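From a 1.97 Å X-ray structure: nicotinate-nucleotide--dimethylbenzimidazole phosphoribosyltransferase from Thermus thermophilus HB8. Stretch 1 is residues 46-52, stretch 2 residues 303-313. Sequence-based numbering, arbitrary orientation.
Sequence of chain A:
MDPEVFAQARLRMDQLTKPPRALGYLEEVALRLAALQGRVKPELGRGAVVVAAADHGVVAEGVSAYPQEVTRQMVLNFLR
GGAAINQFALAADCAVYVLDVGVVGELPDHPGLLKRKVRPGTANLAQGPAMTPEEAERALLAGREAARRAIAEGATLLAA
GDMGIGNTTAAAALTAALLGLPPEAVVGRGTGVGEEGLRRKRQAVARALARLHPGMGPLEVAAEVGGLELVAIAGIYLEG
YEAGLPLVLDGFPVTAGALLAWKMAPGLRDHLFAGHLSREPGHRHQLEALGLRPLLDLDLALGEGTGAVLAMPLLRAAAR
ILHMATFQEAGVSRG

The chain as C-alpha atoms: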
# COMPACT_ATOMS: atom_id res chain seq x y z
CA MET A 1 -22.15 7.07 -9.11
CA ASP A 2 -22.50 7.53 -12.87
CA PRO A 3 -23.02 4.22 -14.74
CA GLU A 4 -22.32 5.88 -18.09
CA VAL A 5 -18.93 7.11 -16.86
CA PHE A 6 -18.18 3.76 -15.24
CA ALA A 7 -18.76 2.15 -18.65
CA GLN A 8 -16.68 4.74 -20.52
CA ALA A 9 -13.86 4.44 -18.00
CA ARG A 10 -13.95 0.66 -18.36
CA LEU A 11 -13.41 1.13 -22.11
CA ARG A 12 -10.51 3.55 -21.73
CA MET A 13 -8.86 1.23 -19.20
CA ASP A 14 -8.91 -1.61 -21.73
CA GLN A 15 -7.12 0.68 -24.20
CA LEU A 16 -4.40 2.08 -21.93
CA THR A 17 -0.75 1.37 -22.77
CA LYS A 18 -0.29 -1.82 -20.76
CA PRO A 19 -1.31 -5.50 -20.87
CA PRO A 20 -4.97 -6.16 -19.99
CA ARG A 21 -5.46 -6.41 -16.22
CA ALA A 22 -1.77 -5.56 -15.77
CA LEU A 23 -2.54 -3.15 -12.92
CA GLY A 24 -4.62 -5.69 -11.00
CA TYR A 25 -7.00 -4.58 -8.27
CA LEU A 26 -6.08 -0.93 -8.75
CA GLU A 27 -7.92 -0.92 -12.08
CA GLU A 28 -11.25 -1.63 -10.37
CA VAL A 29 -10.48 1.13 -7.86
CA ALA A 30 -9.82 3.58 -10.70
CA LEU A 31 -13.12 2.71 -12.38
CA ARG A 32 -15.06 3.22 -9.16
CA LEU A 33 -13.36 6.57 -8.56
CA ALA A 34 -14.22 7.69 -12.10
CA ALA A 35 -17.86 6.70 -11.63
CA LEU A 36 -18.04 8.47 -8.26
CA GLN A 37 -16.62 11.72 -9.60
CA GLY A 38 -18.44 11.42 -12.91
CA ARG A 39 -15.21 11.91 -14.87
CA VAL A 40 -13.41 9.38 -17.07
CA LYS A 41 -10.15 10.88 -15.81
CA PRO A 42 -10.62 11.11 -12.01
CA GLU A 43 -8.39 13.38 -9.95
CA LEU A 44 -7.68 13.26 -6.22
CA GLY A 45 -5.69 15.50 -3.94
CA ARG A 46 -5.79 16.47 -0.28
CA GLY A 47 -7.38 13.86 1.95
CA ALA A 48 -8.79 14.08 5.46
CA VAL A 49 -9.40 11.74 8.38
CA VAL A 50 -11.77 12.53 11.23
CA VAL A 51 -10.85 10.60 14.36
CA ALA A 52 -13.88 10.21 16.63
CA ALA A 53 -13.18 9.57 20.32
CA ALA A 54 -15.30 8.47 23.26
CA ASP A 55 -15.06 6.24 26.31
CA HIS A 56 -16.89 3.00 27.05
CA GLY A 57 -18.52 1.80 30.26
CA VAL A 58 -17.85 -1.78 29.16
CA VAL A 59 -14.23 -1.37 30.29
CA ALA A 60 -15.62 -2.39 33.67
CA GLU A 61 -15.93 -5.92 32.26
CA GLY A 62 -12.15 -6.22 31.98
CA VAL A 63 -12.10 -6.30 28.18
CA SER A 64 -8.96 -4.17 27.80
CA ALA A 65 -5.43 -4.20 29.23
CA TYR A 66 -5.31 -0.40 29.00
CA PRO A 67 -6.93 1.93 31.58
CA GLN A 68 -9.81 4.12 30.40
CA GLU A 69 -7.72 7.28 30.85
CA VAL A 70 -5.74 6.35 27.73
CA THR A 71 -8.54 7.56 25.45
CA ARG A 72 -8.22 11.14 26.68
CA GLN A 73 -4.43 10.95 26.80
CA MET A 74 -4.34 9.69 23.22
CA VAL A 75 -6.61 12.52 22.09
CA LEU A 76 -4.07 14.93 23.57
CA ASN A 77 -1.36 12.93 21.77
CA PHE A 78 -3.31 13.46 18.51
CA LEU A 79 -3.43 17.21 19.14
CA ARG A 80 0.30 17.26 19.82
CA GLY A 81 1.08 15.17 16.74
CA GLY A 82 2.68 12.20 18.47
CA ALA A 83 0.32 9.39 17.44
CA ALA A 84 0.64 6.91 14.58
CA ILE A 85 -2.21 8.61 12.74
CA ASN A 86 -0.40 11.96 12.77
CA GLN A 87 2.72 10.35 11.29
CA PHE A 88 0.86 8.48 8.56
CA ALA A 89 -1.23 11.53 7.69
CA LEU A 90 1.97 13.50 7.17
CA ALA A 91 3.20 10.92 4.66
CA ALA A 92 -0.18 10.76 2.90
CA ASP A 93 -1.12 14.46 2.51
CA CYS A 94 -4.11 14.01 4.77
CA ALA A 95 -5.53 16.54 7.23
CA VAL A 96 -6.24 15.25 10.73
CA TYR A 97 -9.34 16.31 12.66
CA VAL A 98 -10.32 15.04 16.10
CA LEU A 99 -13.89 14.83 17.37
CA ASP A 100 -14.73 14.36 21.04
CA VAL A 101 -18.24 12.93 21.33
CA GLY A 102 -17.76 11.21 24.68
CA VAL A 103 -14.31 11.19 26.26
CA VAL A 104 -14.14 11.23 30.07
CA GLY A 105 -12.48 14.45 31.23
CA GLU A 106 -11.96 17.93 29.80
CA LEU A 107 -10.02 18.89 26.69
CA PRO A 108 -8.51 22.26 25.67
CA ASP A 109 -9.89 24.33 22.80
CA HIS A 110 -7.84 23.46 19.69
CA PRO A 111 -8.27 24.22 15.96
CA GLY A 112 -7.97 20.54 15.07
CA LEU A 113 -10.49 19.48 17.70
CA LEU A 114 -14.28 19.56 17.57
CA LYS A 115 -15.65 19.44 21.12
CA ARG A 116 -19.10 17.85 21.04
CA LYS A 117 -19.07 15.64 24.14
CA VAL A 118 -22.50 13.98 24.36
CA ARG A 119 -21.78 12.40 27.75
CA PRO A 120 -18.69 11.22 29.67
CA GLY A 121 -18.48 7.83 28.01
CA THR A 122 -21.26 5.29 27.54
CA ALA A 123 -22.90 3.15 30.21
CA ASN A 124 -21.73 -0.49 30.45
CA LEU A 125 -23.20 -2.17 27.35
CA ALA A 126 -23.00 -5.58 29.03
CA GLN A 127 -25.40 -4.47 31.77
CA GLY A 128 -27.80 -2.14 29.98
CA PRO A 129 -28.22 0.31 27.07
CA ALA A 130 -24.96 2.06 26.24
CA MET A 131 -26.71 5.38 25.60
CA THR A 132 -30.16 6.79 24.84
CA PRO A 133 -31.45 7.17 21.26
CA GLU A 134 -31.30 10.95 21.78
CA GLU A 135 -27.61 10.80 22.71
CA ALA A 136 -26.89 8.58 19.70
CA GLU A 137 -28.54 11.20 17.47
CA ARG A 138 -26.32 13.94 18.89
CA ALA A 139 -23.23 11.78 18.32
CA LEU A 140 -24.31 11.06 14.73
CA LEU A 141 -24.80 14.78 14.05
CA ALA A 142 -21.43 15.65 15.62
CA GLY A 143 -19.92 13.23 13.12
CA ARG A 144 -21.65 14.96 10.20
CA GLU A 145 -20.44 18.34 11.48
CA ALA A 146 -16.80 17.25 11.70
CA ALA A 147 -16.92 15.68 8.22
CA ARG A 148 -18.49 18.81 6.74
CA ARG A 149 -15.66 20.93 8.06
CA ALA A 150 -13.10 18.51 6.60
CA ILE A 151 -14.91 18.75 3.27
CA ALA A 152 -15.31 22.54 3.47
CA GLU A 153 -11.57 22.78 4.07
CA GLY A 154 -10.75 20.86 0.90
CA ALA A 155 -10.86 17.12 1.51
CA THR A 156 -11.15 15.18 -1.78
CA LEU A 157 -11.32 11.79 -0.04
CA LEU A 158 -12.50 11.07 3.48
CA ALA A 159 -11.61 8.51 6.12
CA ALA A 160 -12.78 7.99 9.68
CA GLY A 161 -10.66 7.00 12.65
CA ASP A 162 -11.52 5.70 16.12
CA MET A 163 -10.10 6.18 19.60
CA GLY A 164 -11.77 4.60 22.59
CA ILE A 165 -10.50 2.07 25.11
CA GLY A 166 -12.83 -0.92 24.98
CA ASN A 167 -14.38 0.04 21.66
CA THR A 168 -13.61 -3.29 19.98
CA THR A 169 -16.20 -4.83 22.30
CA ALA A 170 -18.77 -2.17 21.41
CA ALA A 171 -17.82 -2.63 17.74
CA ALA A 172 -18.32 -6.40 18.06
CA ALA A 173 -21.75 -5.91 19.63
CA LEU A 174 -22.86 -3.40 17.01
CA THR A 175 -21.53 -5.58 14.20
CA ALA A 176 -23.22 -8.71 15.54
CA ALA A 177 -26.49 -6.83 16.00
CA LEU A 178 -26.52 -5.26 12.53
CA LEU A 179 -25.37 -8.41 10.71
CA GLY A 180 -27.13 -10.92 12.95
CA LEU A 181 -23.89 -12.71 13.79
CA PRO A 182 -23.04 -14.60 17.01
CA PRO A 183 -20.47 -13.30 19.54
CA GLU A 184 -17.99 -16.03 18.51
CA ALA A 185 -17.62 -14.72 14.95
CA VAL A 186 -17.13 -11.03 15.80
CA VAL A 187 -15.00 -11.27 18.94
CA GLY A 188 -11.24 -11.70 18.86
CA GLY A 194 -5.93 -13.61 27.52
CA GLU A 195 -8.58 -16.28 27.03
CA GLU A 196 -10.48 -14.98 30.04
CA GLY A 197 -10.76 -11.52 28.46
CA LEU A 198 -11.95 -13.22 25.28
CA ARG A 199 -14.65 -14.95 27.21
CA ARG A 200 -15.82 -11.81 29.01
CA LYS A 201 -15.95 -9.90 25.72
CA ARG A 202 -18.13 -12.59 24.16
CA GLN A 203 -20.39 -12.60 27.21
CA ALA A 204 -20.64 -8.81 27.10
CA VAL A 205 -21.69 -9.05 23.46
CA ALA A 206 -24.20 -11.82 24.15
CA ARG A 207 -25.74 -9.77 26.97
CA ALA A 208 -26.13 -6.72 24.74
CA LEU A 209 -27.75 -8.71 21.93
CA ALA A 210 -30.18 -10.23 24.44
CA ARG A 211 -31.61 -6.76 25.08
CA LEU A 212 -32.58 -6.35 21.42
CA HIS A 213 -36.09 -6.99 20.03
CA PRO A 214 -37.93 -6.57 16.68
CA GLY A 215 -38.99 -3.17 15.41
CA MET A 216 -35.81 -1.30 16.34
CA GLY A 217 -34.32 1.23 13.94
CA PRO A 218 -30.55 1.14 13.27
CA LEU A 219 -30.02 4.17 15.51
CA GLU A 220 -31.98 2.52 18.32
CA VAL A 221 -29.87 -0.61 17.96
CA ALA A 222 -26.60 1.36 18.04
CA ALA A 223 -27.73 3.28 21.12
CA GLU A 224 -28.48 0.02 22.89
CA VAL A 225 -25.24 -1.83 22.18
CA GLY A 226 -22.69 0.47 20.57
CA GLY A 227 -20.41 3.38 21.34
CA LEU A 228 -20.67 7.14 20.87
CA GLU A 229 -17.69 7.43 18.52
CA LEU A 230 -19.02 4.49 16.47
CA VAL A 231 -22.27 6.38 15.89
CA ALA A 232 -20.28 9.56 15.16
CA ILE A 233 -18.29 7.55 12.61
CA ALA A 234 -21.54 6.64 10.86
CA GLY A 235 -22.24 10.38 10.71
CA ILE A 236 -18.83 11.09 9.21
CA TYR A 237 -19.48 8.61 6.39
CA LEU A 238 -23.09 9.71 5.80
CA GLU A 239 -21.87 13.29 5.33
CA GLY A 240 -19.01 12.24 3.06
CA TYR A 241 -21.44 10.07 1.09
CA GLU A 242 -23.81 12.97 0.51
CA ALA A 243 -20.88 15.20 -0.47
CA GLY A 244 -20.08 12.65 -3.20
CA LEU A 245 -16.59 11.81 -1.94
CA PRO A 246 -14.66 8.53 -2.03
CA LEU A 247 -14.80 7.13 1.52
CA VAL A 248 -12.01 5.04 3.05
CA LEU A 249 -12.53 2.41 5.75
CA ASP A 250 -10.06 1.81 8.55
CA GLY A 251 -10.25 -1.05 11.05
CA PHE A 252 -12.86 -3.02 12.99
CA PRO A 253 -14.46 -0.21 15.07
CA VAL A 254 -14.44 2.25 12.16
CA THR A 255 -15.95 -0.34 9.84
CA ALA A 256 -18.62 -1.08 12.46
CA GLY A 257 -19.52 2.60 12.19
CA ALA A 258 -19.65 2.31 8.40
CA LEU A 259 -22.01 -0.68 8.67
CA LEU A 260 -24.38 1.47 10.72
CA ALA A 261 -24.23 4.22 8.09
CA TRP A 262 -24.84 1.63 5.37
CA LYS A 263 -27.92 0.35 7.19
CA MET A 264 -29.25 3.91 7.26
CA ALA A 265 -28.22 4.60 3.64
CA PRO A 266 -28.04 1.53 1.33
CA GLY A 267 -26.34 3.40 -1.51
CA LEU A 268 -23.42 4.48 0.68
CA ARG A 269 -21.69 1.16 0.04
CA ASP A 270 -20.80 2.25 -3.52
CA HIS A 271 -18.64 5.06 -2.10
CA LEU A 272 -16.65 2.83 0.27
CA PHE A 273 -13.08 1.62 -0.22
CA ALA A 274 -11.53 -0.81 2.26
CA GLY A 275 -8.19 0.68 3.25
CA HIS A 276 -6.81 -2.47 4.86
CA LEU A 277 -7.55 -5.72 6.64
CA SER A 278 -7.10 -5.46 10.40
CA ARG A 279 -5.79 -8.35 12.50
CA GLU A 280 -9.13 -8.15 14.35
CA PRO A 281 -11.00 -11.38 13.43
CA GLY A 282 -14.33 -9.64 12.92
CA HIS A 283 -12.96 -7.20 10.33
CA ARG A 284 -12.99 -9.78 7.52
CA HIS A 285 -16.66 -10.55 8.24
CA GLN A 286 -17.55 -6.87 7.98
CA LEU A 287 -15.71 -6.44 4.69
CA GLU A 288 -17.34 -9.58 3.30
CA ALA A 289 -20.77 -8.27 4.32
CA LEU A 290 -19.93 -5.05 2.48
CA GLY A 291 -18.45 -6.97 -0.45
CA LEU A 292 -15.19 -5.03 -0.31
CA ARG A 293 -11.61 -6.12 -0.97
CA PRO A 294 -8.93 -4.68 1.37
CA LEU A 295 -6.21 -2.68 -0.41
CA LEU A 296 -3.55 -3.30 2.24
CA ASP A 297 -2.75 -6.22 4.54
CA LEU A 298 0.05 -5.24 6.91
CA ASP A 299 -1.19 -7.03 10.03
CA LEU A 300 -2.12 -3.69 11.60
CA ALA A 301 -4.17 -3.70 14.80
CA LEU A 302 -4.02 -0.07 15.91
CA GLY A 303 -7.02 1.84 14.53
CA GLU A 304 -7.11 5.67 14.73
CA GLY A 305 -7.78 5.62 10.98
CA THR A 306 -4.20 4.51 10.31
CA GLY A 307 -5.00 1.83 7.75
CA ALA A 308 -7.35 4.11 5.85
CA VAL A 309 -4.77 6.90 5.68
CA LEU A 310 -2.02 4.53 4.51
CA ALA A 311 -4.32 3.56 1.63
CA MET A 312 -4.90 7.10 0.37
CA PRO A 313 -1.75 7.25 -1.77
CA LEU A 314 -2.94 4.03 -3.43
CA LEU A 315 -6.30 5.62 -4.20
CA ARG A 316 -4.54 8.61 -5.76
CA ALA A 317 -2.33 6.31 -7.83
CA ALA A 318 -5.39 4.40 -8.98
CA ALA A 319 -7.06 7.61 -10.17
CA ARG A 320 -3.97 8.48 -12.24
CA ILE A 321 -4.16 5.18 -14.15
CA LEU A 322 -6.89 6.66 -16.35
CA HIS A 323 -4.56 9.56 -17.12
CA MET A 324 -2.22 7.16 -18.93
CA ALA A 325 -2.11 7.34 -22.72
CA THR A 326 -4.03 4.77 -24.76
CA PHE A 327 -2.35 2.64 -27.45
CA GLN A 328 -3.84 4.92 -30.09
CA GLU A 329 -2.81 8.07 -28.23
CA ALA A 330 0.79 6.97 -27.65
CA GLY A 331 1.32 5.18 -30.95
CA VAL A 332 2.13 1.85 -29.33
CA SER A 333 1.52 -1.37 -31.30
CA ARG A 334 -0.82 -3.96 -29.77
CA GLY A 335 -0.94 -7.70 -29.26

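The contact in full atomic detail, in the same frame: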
# COMPACT_ATOMS: atom_id res chain seq x y z
N ARG A 46 -5.79 16.45 -1.74
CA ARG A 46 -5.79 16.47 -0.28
C ARG A 46 -6.82 15.52 0.30
O ARG A 46 -7.96 15.46 -0.17
CB ARG A 46 -6.10 17.89 0.20
CG ARG A 46 -6.14 18.05 1.71
CD ARG A 46 -4.75 18.00 2.29
NE ARG A 46 -4.71 18.53 3.65
CZ ARG A 46 -3.65 18.46 4.45
NH1 ARG A 46 -2.54 17.88 4.01
NH2 ARG A 46 -3.69 18.95 5.67
N GLY A 47 -6.43 14.77 1.32
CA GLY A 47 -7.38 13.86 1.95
C GLY A 47 -7.60 14.34 3.37
O GLY A 47 -6.93 15.27 3.82
N ALA A 48 -8.54 13.73 4.07
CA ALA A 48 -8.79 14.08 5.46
C ALA A 48 -9.29 12.86 6.23
O ALA A 48 -9.93 11.98 5.67
CB ALA A 48 -9.82 15.22 5.57
N VAL A 49 -8.94 12.81 7.51
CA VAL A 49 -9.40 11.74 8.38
C VAL A 49 -9.96 12.41 9.62
O VAL A 49 -9.35 13.34 10.17
CB VAL A 49 -8.25 10.75 8.79
CG1 VAL A 49 -7.14 11.48 9.55
CG2 VAL A 49 -8.82 9.63 9.67
N VAL A 50 -11.15 11.99 10.03
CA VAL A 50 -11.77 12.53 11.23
C VAL A 50 -11.73 11.40 12.24
O VAL A 50 -12.33 10.34 12.02
CB VAL A 50 -13.23 12.96 11.00
CG1 VAL A 50 -13.84 13.44 12.32
CG2 VAL A 50 -13.28 14.08 9.96
N VAL A 51 -10.99 11.60 13.31
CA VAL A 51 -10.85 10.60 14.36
C VAL A 51 -11.85 10.90 15.46
O VAL A 51 -11.72 11.91 16.16
CB VAL A 51 -9.42 10.61 14.95
CG1 VAL A 51 -9.26 9.47 15.96
CG2 VAL A 51 -8.39 10.50 13.82
N ALA A 52 -12.85 10.03 15.61
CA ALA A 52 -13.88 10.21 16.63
C ALA A 52 -13.45 9.48 17.91
O ALA A 52 -13.01 8.34 17.86
CB ALA A 52 -15.21 9.65 16.12
N GLY A 303 -5.82 1.02 14.66
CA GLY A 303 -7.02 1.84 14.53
C GLY A 303 -6.63 3.30 14.32
O GLY A 303 -5.63 3.56 13.66
N GLU A 304 -7.40 4.23 14.87
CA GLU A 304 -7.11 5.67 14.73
C GLU A 304 -7.30 6.15 13.29
O GLU A 304 -7.15 7.34 13.01
CB GLU A 304 -5.65 5.98 15.12
CG GLU A 304 -5.26 5.68 16.56
CD GLU A 304 -3.78 5.97 16.83
OE1 GLU A 304 -3.14 6.70 16.03
OE2 GLU A 304 -3.26 5.47 17.84
N GLY A 305 -7.63 5.24 12.37
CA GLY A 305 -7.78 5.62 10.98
C GLY A 305 -6.48 5.38 10.22
O GLY A 305 -6.36 5.72 9.04
N THR A 306 -5.51 4.77 10.90
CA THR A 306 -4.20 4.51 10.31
C THR A 306 -4.21 3.74 9.00
O THR A 306 -3.54 4.13 8.04
CB THR A 306 -3.27 3.75 11.29
OG1 THR A 306 -3.93 2.57 11.76
CG2 THR A 306 -2.90 4.64 12.47
N GLY A 307 -4.95 2.63 8.96
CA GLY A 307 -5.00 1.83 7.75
C GLY A 307 -5.62 2.58 6.59
O GLY A 307 -5.15 2.48 5.46
N ALA A 308 -6.68 3.34 6.88
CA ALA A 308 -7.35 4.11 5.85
C ALA A 308 -6.42 5.16 5.26
O ALA A 308 -6.39 5.35 4.04
CB ALA A 308 -8.59 4.78 6.44
N VAL A 309 -5.68 5.85 6.12
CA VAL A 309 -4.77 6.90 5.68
C VAL A 309 -3.61 6.34 4.85
O VAL A 309 -3.19 6.95 3.86
CB VAL A 309 -4.24 7.71 6.88
CG1 VAL A 309 -3.12 8.65 6.44
CG2 VAL A 309 -5.38 8.51 7.50
N LEU A 310 -3.11 5.17 5.25
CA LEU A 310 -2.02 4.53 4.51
C LEU A 310 -2.47 4.15 3.11
O LEU A 310 -1.66 4.04 2.19
CB LEU A 310 -1.55 3.28 5.25
CG LEU A 310 -0.76 3.50 6.55
CD1 LEU A 310 -0.48 2.16 7.21
CD2 LEU A 310 0.53 4.23 6.23
N ALA A 311 -3.78 3.94 2.93
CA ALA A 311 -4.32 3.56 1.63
C ALA A 311 -4.61 4.73 0.70
O ALA A 311 -4.84 4.53 -0.50
CB ALA A 311 -5.58 2.73 1.82
N MET A 312 -4.60 5.95 1.22
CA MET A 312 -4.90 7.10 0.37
C MET A 312 -3.97 7.27 -0.82
O MET A 312 -4.42 7.57 -1.92
CB MET A 312 -4.96 8.38 1.21
CG MET A 312 -6.12 8.40 2.19
SD MET A 312 -6.32 9.98 3.05
CE MET A 312 -7.91 9.73 3.85
N PRO A 313 -2.65 7.09 -0.62
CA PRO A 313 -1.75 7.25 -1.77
C PRO A 313 -2.08 6.23 -2.86
O PRO A 313 -1.90 6.50 -4.05
CB PRO A 313 -0.36 7.03 -1.17
CG PRO A 313 -0.53 7.51 0.24
CD PRO A 313 -1.88 6.94 0.63

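Strand 47-52 and helix 306-313 run antiparallel, their N-to-C directions 178° apart and their axes 9.4 Å apart at closest approach. Register follows from the nearest CA pairs: Gly47 CA lies 7.4 Å from Met312 CA, and Val51 CA 6.2 Å from Glu304 CA. A type I' turn from Gly303 to Thr306 leads into the helix; Gly303 O accepts hydrogen bonds from Thr306 N (3.0 Å) and Thr306 OG1 (2.7 Å), and Gly305 takes the N-cap position.

No hydrogen bond crosses the interface, so the 248 Å² buried rests on packing. Strand alternation directs Val49 and Val51 toward the helix side, whereas Val50 points away. Val49 CB meets Val309 CG2 at 3.9 Å, an apolar contact between branched side chains. Val51 CG2 lies 3.5 Å from Glu304 O, a buried carbonyl oxygen without a polar partner in the model; the Glu304 side chain itself points away.

Met312, extended beyond chi1 (m, t, t), reaches along the strand: its SD is 4.2 Å from Gly47 CA and its CE 3.5 Å from Ala48 O. Glycine suits both tight points. An ideal CB on Gly47 would sit 2.7 Å from Met312 SD, and one on Gly305 2.9 Å from Val49 CG2; the backbone angles of Gly305 independently call for glycine.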